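Local coordinates for protein MarR family transcriptional regulator (Staphylococcus epidermidis, PDB 5HLI) that senses oxidation through its cysteines as a MarR-type regulator and, as its family does, probably binds operator DNA as a dimer to control transcription, at the interface of chains A and B. Numbering follows the deposited sequence. Chains: chain A/B, MarR family transcriptional regulator.

Contact 1: the interface of chains A and B. Residues chain A 16, 19, 139, 143; chain B 22, 26, 119-120.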
ATOM      1  N   CYS A  16      -6.811   4.840  -9.749  1.00 43.29           N
ATOM      2  CA  CYS A  16      -5.580   4.423  -9.087  1.00 49.23           C
ATOM      3  C   CYS A  16      -5.368   5.176  -7.781  1.00 43.64           C
ATOM      4  O   CYS A  16      -4.823   4.615  -6.823  1.00 37.87           O
ATOM      5  CB  CYS A  16      -4.387   4.625 -10.022  1.00 35.38           C
ATOM      6  SG  CYS A  16      -4.440   3.609 -11.520  1.00 42.79           S
ATOM      7  N   ALA A  19      -7.735   3.393  -5.326  1.00 34.79           N
ATOM      8  CA  ALA A  19      -7.252   2.043  -5.057  1.00 37.95           C
ATOM      9  C   ALA A  19      -6.016   2.072  -4.169  1.00 33.59           C
ATOM     10  O   ALA A  19      -5.867   1.236  -3.270  1.00 33.36           O
ATOM     11  CB  ALA A  19      -6.958   1.316  -6.370  1.00 34.08           C
ATOM     12  N   LEU A 139      -4.034  -4.859 -10.717  1.00 34.64           N
ATOM     13  CA  LEU A 139      -3.023  -3.904 -10.273  1.00 36.21           C
ATOM     14  C   LEU A 139      -1.736  -4.613  -9.871  1.00 33.82           C
ATOM     15  O   LEU A 139      -0.638  -4.130 -10.167  1.00 28.67           O
ATOM     16  CB  LEU A 139      -3.566  -3.058  -9.122  1.00 37.63           C
ATOM     17  CG  LEU A 139      -4.608  -2.012  -9.527  1.00 37.70           C
ATOM     18  CD1 LEU A 139      -5.217  -1.352  -8.306  1.00 34.50           C
ATOM     19  CD2 LEU A 139      -3.985  -0.970 -10.445  1.00 33.83           C
ATOM     20  N   LEU A 143       1.209  -3.150 -12.113  1.00 26.98           N
ATOM     21  CA  LEU A 143       2.225  -2.358 -11.425  1.00 27.91           C
ATOM     22  C   LEU A 143       3.576  -3.064 -11.432  1.00 35.87           C
ATOM     23  O   LEU A 143       4.617  -2.422 -11.607  1.00 32.40           O
ATOM     24  CB  LEU A 143       1.779  -2.054  -9.997  1.00 25.53           C
ATOM     25  CG  LEU A 143       0.517  -1.198  -9.882  1.00 29.58           C
ATOM     26  CD1 LEU A 143       0.072  -1.078  -8.432  1.00 25.17           C
ATOM     27  CD2 LEU A 143       0.737   0.178 -10.499  1.00 32.72           C
TER
ATOM     28  N   VAL B  22      -0.444  -4.555  -3.219  1.00 24.62           N
ATOM     29  CA  VAL B  22      -0.641  -3.387  -4.073  1.00 28.68           C
ATOM     30  C   VAL B  22      -0.161  -2.116  -3.383  1.00 24.39           C
ATOM     31  O   VAL B  22       0.375  -1.213  -4.038  1.00 25.94           O
ATOM     32  CB  VAL B  22      -2.122  -3.295  -4.496  1.00 29.76           C
ATOM     33  CG1 VAL B  22      -2.453  -1.920  -5.040  1.00 26.22           C
ATOM     34  CG2 VAL B  22      -2.433  -4.358  -5.538  1.00 25.75           C
ATOM     35  N   PHE B  26       2.286   0.284  -5.409  1.00 24.48           N
ATOM     36  CA  PHE B  26       1.875   1.652  -5.697  1.00 22.71           C
ATOM     37  C   PHE B  26       2.944   2.649  -5.258  1.00 24.85           C
ATOM     38  O   PHE B  26       3.280   3.576  -5.996  1.00 27.19           O
ATOM     39  CB  PHE B  26       0.545   1.970  -5.008  1.00 23.76           C
ATOM     40  CG  PHE B  26      -0.643   1.891  -5.922  1.00 30.75           C
ATOM     41  CD1 PHE B  26      -0.587   2.420  -7.200  1.00 32.29           C
ATOM     42  CD2 PHE B  26      -1.817   1.288  -5.503  1.00 27.43           C
ATOM     43  CE1 PHE B  26      -1.680   2.350  -8.044  1.00 34.43           C
ATOM     44  CE2 PHE B  26      -2.914   1.214  -6.341  1.00 34.61           C
ATOM     45  CZ  PHE B  26      -2.845   1.746  -7.614  1.00 33.67           C
ATOM     46  N   CYS B 119      -0.955   3.162 -14.768  1.00 46.47           N
ATOM     47  CA  CYS B 119      -1.208   2.273 -13.636  1.00 41.45           C
ATOM     48  C   CYS B 119      -2.307   1.253 -13.918  1.00 46.54           C
ATOM     49  O   CYS B 119      -2.410   0.256 -13.195  1.00 44.63           O
ATOM     50  CB  CYS B 119      -1.566   3.098 -12.396  1.00 37.21           C
ATOM     51  SG  CYS B 119      -2.902   4.300 -12.655  1.00 49.83           S
ATOM     52  N   LEU B 120      -3.121   1.471 -14.949  1.00 52.99           N
ATOM     53  CA  LEU B 120      -4.149   0.528 -15.350  1.00 52.77           C
ATOM     54  C   LEU B 120      -3.985   0.173 -16.821  1.00 54.64           C
ATOM     55  O   LEU B 120      -3.621   1.033 -17.631  1.00 55.27           O
ATOM     56  CB  LEU B 120      -5.550   1.109 -15.112  1.00 61.66           C
ATOM     57  CG  LEU B 120      -6.049   1.097 -13.668  1.00 58.40           C
ATOM     58  CD1 LEU B 120      -7.238   2.026 -13.520  1.00 55.79           C
ATOM     59  CD2 LEU B 120      -6.412  -0.318 -13.242  1.00 54.91           C
TER
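A:Cys16 and B:Cys119 are joined across the dimer by a disulfide, the covalent mark of oxidation, with SG of A:Cys16 2.0 Å from SG of B:Cys119. The bridge turns right-handed, with a CB-SG-SG-CB torsion near 100°, close to the relaxed value for a disulfide. Its two arms differ. In helix 2-36 of chain A the sulfur of A:Cys16 lies beside its own backbone N, whereas SG of B:Cys119, on a loop, sits between backbone N and carbonyl carbon (chi1 52°), and this turn points it back at the helix.

Ring contacts come next. The methyl CD1 of A:Leu143 stands over the centre of the B:Phe26 ring in a CH-pi contact, 3.8 Å from the centroid. Beyond the opposite face, displaced past the rim, comes the main-chain O of A:Cys16, 3.6 Å from CZ of B:Phe26.

Aliphatic packing fills in the rest. A:Leu139 divides its branches: CD1 meets the CZ and CE2 rim of B:Phe26 obliquely, while CD2 reaches CD2 of B:Leu120 at 3.8 Å. CB of A:Leu139 also touches CG2 of B:Val22. B:Leu120 leans its CG on SG of A:Cys16 at 3.7 Å, laying hydrocarbon against the bridge.

The site thus ties the N-terminal helix of one subunit to a loop of the other, a worked case of a thiol pair serving as a redox switch, which presumably alters the dimer's fitness for DNA.

Contact 2: the interface of chains A and B. Residues chain A 26, 119-120; chain B 12, 15-16, 139.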
ATOM      1  N   PHE A  26      -5.727  -1.134   4.115  1.00 25.06           N
ATOM      2  CA  PHE A  26      -5.470  -2.556   4.320  1.00 30.68           C
ATOM      3  C   PHE A  26      -4.080  -2.779   4.900  1.00 27.35           C
ATOM      4  O   PHE A  26      -3.895  -3.621   5.788  1.00 28.39           O
ATOM      5  CB  PHE A  26      -5.625  -3.319   3.006  1.00 29.62           C
ATOM      6  CG  PHE A  26      -7.050  -3.592   2.622  1.00 33.03           C
ATOM      7  CD1 PHE A  26      -7.830  -4.460   3.369  1.00 35.12           C
ATOM      8  CD2 PHE A  26      -7.605  -2.996   1.502  1.00 31.00           C
ATOM      9  CE1 PHE A  26      -9.142  -4.718   3.014  1.00 35.63           C
ATOM     10  CE2 PHE A  26      -8.913  -3.254   1.138  1.00 34.57           C
ATOM     11  CZ  PHE A  26      -9.683  -4.117   1.896  1.00 41.73           C
ATOM     12  N   CYS A 119     -10.451  -8.148   8.134  1.00 34.14           N
ATOM     13  CA  CYS A 119     -10.143  -7.002   7.283  1.00 32.54           C
ATOM     14  C   CYS A 119     -11.325  -6.617   6.403  1.00 35.18           C
ATOM     15  O   CYS A 119     -11.441  -5.456   5.996  1.00 37.50           O
ATOM     16  CB  CYS A 119      -8.912  -7.310   6.430  1.00 28.25           C
ATOM     17  SG  CYS A 119      -9.067  -8.791   5.406  1.00 32.92           S
ATOM     18  N   LEU A 120     -12.212  -7.570   6.102  1.00 36.94           N
ATOM     19  CA  LEU A 120     -13.425  -7.323   5.341  1.00 37.05           C
ATOM     20  C   LEU A 120     -14.650  -7.408   6.245  1.00 46.65           C
ATOM     21  O   LEU A 120     -14.673  -8.219   7.177  1.00 44.14           O
ATOM     22  CB  LEU A 120     -13.572  -8.333   4.196  1.00 42.38           C
ATOM     23  CG  LEU A 120     -12.472  -8.344   3.133  1.00 40.23           C
ATOM     24  CD1 LEU A 120     -12.854  -9.267   1.984  1.00 36.47           C
ATOM     25  CD2 LEU A 120     -12.200  -6.935   2.626  1.00 40.31           C
TER
ATOM     26  N   ALA B  12     -11.262 -13.536   2.668  1.00 30.91           N
ATOM     27  CA  ALA B  12     -10.829 -12.282   3.275  1.00 33.11           C
ATOM     28  C   ALA B  12      -9.312 -12.148   3.214  1.00 29.19           C
ATOM     29  O   ALA B  12      -8.786 -11.125   2.760  1.00 30.29           O
ATOM     30  CB  ALA B  12     -11.327 -12.196   4.717  1.00 29.48           C
ATOM     31  N   LEU B  15      -8.093 -11.515  -0.527  1.00 28.57           N
ATOM     32  CA  LEU B  15      -8.315 -10.190  -1.025  1.00 35.79           C
ATOM     33  C   LEU B  15      -7.444  -9.168  -0.319  1.00 31.98           C
ATOM     34  O   LEU B  15      -6.841  -8.343  -0.938  1.00 25.66           O
ATOM     35  CB  LEU B  15      -9.780  -9.801  -0.888  1.00 29.50           C
ATOM     36  CG  LEU B  15     -10.063  -8.385  -1.331  1.00 33.98           C
ATOM     37  CD1 LEU B  15      -9.465  -8.070  -2.653  1.00 43.03           C
ATOM     38  CD2 LEU B  15     -11.531  -8.178  -1.451  1.00 37.84           C
ATOM     39  N   CYS B  16      -7.397  -9.252   0.988  1.00 25.86           N
ATOM     40  CA  CYS B  16      -6.674  -8.246   1.756  1.00 30.24           C
ATOM     41  C   CYS B  16      -5.169  -8.353   1.557  1.00 26.40           C
ATOM     42  O   CYS B  16      -4.470  -7.335   1.605  1.00 27.95           O
ATOM     43  CB  CYS B  16      -7.037  -8.364   3.231  1.00 31.62           C
ATOM     44  SG  CYS B  16      -8.790  -8.074   3.535  1.00 36.92           S
ATOM     45  N   LEU B 139     -15.245   0.372   1.982  1.00 75.22           N
ATOM     46  CA  LEU B 139     -14.087  -0.242   2.623  1.00 68.43           C
ATOM     47  C   LEU B 139     -13.291   0.784   3.419  1.00 65.77           C
ATOM     48  O   LEU B 139     -12.740   0.462   4.479  1.00 62.68           O
ATOM     49  CB  LEU B 139     -13.201  -0.914   1.575  1.00 64.55           C
ATOM     50  CG  LEU B 139     -13.722  -2.213   0.960  1.00 56.06           C
ATOM     51  CD1 LEU B 139     -12.913  -2.579  -0.274  1.00 57.27           C
ATOM     52  CD2 LEU B 139     -13.681  -3.335   1.982  1.00 49.97           C
TER
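The ring of A:Phe26 meets B:Cys16 at its CD1-CE1 rim: CE1 of A:Phe26 lies 3.4 Å from SG of B:Cys16, and the sulfur is raised from the ring plane and displaced well away from the centre, so this is no face-on stack. At the tip of the ring, next to CE1, CZ of A:Phe26 is met by both methyls of B:Leu139, CD2 being 4.1 Å away. These methyls lie slightly to the other side of the ring plane from the sulfur.

The sulfur touched by the ring is itself half of a disulfide, SG of B:Cys16 being bonded to SG of A:Cys119 at 2.0 Å. The torsion about this S-S bond is again right-handed, about 96°. On the helical side, SG of B:Cys16 is anti to its carbonyl carbon (chi1 -62°), which tips it back toward the start of helix 2-34, where it meets SG of A:Cys119.

A:Leu120, next along that loop, forks over the bridge. Its CD2 rests 3.7 Å from SG of B:Cys16 and 3.9 Å from CD2 of B:Leu139. CD1 goes the other way, meeting CD2 of B:Leu15 at 3.8 Å, with the two leucines crossing nearly at right angles, and lying against CA of B:Ala12.

An aromatic ring and a branched leucine therefore pack about the bonded sulfurs. The site locks the loop of chain A to the N-terminal helix of chain B in the oxidised regulator, and its packing may hold the two thiols in register for bond formation.

Contact 3: the interface of chains A and B. Residues chain A 143, 146-147; chain B 25-26, 29, 119.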
ATOM      1  N   LEU A 143       1.209  -3.150 -12.113  1.00 26.98           N
ATOM      2  CA  LEU A 143       2.225  -2.358 -11.425  1.00 27.91           C
ATOM      3  C   LEU A 143       3.576  -3.064 -11.432  1.00 35.87           C
ATOM      4  O   LEU A 143       4.617  -2.422 -11.607  1.00 32.40           O
ATOM      5  CB  LEU A 143       1.779  -2.054  -9.997  1.00 25.53           C
ATOM      6  CG  LEU A 143       0.517  -1.198  -9.882  1.00 29.58           C
ATOM      7  CD1 LEU A 143       0.072  -1.078  -8.432  1.00 25.17           C
ATOM      8  CD2 LEU A 143       0.737   0.178 -10.499  1.00 32.72           C
ATOM      9  N   LEU A 146       5.189  -2.534 -14.808  1.00 32.94           N
ATOM     10  CA  LEU A 146       5.655  -1.167 -15.014  1.00 35.20           C
ATOM     11  C   LEU A 146       6.879  -0.863 -14.160  1.00 35.24           C
ATOM     12  O   LEU A 146       7.785  -0.143 -14.597  1.00 33.75           O
ATOM     13  CB  LEU A 146       4.532  -0.180 -14.704  1.00 32.57           C
ATOM     14  CG  LEU A 146       3.291  -0.307 -15.584  1.00 38.54           C
ATOM     15  CD1 LEU A 146       2.206   0.615 -15.072  1.00 40.84           C
ATOM     16  CD2 LEU A 146       3.627   0.001 -17.036  1.00 31.28           C
ATOM     17  N   ILE A 147       6.919  -1.397 -12.938  1.00 26.52           N
ATOM     18  CA  ILE A 147       8.042  -1.137 -12.042  1.00 30.65           C
ATOM     19  C   ILE A 147       9.323  -1.759 -12.587  1.00 31.24           C
ATOM     20  O   ILE A 147      10.412  -1.189 -12.455  1.00 35.12           O
ATOM     21  CB  ILE A 147       7.711  -1.651 -10.628  1.00 30.32           C
ATOM     22  CG1 ILE A 147       6.681  -0.736  -9.963  1.00 25.25           C
ATOM     23  CG2 ILE A 147       8.970  -1.764  -9.777  1.00 36.07           C
ATOM     24  CD1 ILE A 147       6.091  -1.314  -8.693  1.00 29.70           C
TER
ATOM     25  N   LEU B  25       3.409  -1.909  -4.156  1.00 22.51           N
ATOM     26  CA  LEU B  25       3.687  -1.689  -5.573  1.00 26.19           C
ATOM     27  C   LEU B  25       3.344  -0.267  -5.994  1.00 26.53           C
ATOM     28  O   LEU B  25       4.041   0.325  -6.827  1.00 26.58           O
ATOM     29  CB  LEU B  25       2.916  -2.702  -6.417  1.00 24.79           C
ATOM     30  CG  LEU B  25       3.306  -4.166  -6.205  1.00 23.69           C
ATOM     31  CD1 LEU B  25       2.314  -5.094  -6.893  1.00 23.99           C
ATOM     32  CD2 LEU B  25       4.726  -4.420  -6.704  1.00 27.13           C
ATOM     33  N   PHE B  26       2.286   0.284  -5.409  1.00 24.48           N
ATOM     34  CA  PHE B  26       1.875   1.652  -5.697  1.00 22.71           C
ATOM     35  C   PHE B  26       2.944   2.649  -5.258  1.00 24.85           C
ATOM     36  O   PHE B  26       3.280   3.576  -5.996  1.00 27.19           O
ATOM     37  CB  PHE B  26       0.545   1.970  -5.008  1.00 23.76           C
ATOM     38  CG  PHE B  26      -0.643   1.891  -5.922  1.00 30.75           C
ATOM     39  CD1 PHE B  26      -0.587   2.420  -7.200  1.00 32.29           C
ATOM     40  CD2 PHE B  26      -1.817   1.288  -5.503  1.00 27.43           C
ATOM     41  CE1 PHE B  26      -1.680   2.350  -8.044  1.00 34.43           C
ATOM     42  CE2 PHE B  26      -2.914   1.214  -6.341  1.00 34.61           C
ATOM     43  CZ  PHE B  26      -2.845   1.746  -7.614  1.00 33.67           C
ATOM     44  N   PHE B  29       5.692   2.520  -7.680  1.00 23.50           N
ATOM     45  CA  PHE B  29       5.259   3.065  -8.963  1.00 30.35           C
ATOM     46  C   PHE B  29       5.255   4.589  -8.940  1.00 29.85           C
ATOM     47  O   PHE B  29       5.812   5.236  -9.834  1.00 26.54           O
ATOM     48  CB  PHE B  29       3.872   2.521  -9.313  1.00 31.27           C
ATOM     49  CG  PHE B  29       3.254   3.158 -10.530  1.00 30.33           C
ATOM     50  CD1 PHE B  29       3.624   2.762 -11.803  1.00 32.49           C
ATOM     51  CD2 PHE B  29       2.292   4.148 -10.396  1.00 35.88           C
ATOM     52  CE1 PHE B  29       3.055   3.346 -12.923  1.00 34.10           C
ATOM     53  CE2 PHE B  29       1.719   4.736 -11.511  1.00 30.65           C
ATOM     54  CZ  PHE B  29       2.101   4.333 -12.775  1.00 31.07           C
ATOM     55  N   CYS B 119      -0.955   3.162 -14.768  1.00 46.47           N
ATOM     56  CA  CYS B 119      -1.208   2.273 -13.636  1.00 41.45           C
ATOM     57  C   CYS B 119      -2.307   1.253 -13.918  1.00 46.54           C
ATOM     58  O   CYS B 119      -2.410   0.256 -13.195  1.00 44.63           O
ATOM     59  CB  CYS B 119      -1.566   3.098 -12.396  1.00 37.21           C
ATOM     60  SG  CYS B 119      -2.902   4.300 -12.655  1.00 49.83           S
TER
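A:Leu143 runs at about a right angle to B:Phe29, and its CD2 methyl sits 3.9 Å above the plane of that ring, displaced from the centre toward the rim near CG. The other methyl, CD1, is directed at B:Phe26, so the leucine fork is shared between two aromatic residues of one helix. At its base, CB of A:Leu143 meets CB of B:Leu25 at 3.8 Å, those two side chains crossing on a slant. In B:Phe29 a first torsion of 172° sets CG opposite the backbone N and carries the ring across the partner helix, over CD2 of A:Leu143 and beside A:Leu146.

A:Leu146 is turned differently. It lies alongside B:Phe29, both side chains pointing the same way, and its CD1 comes within 3.6 Å of CE1 of B:Phe29. The same methyl approaches CA of B:Cys119 at 4.1 Å, and in this way packs against the loop that bears the oxidised cysteine.

A:Ile147 crosses B:Leu25 at nearly a right angle. Its terminal CD1 presses close on the main-chain O of B:Leu25, 3.2 Å away, and touches CD2 of B:Leu25 at 3.9 Å. CG1 of A:Ile147 stays near the backbone of B:Phe29.

The apolar ridge of helix 126-147 in chain A is here fitted against helix 2-34 of chain B, illustrating how MarR dimers are built on the packing of terminal helices. The patch probably steadies the dimer by apolar packing beside the disulfide that B:Cys119 forms with A:Cys16.

Contacts 1 and 3 are neighbours, the centres of their C-alpha atoms about 6 Å apart, and they share A:Leu143, B:Phe26 and B:Cys119. The C-alpha centre of contact 2 lies about 16 Å from that of contact 1 and about 20 Å from that of contact 3, across the two-fold axis; it holds the twin disulfide, with B:Cys16 and B:Leu139 facing A:Phe26, A:Cys119 and A:Leu120. The dimer is consequently stapled twice, each staple joining an N-terminal helix to the partner's loop. Contact 3 continues the surface of contact 1 with largely apolar packing, so a change at a disulfide could be passed directly to the helices that hold the dimer together.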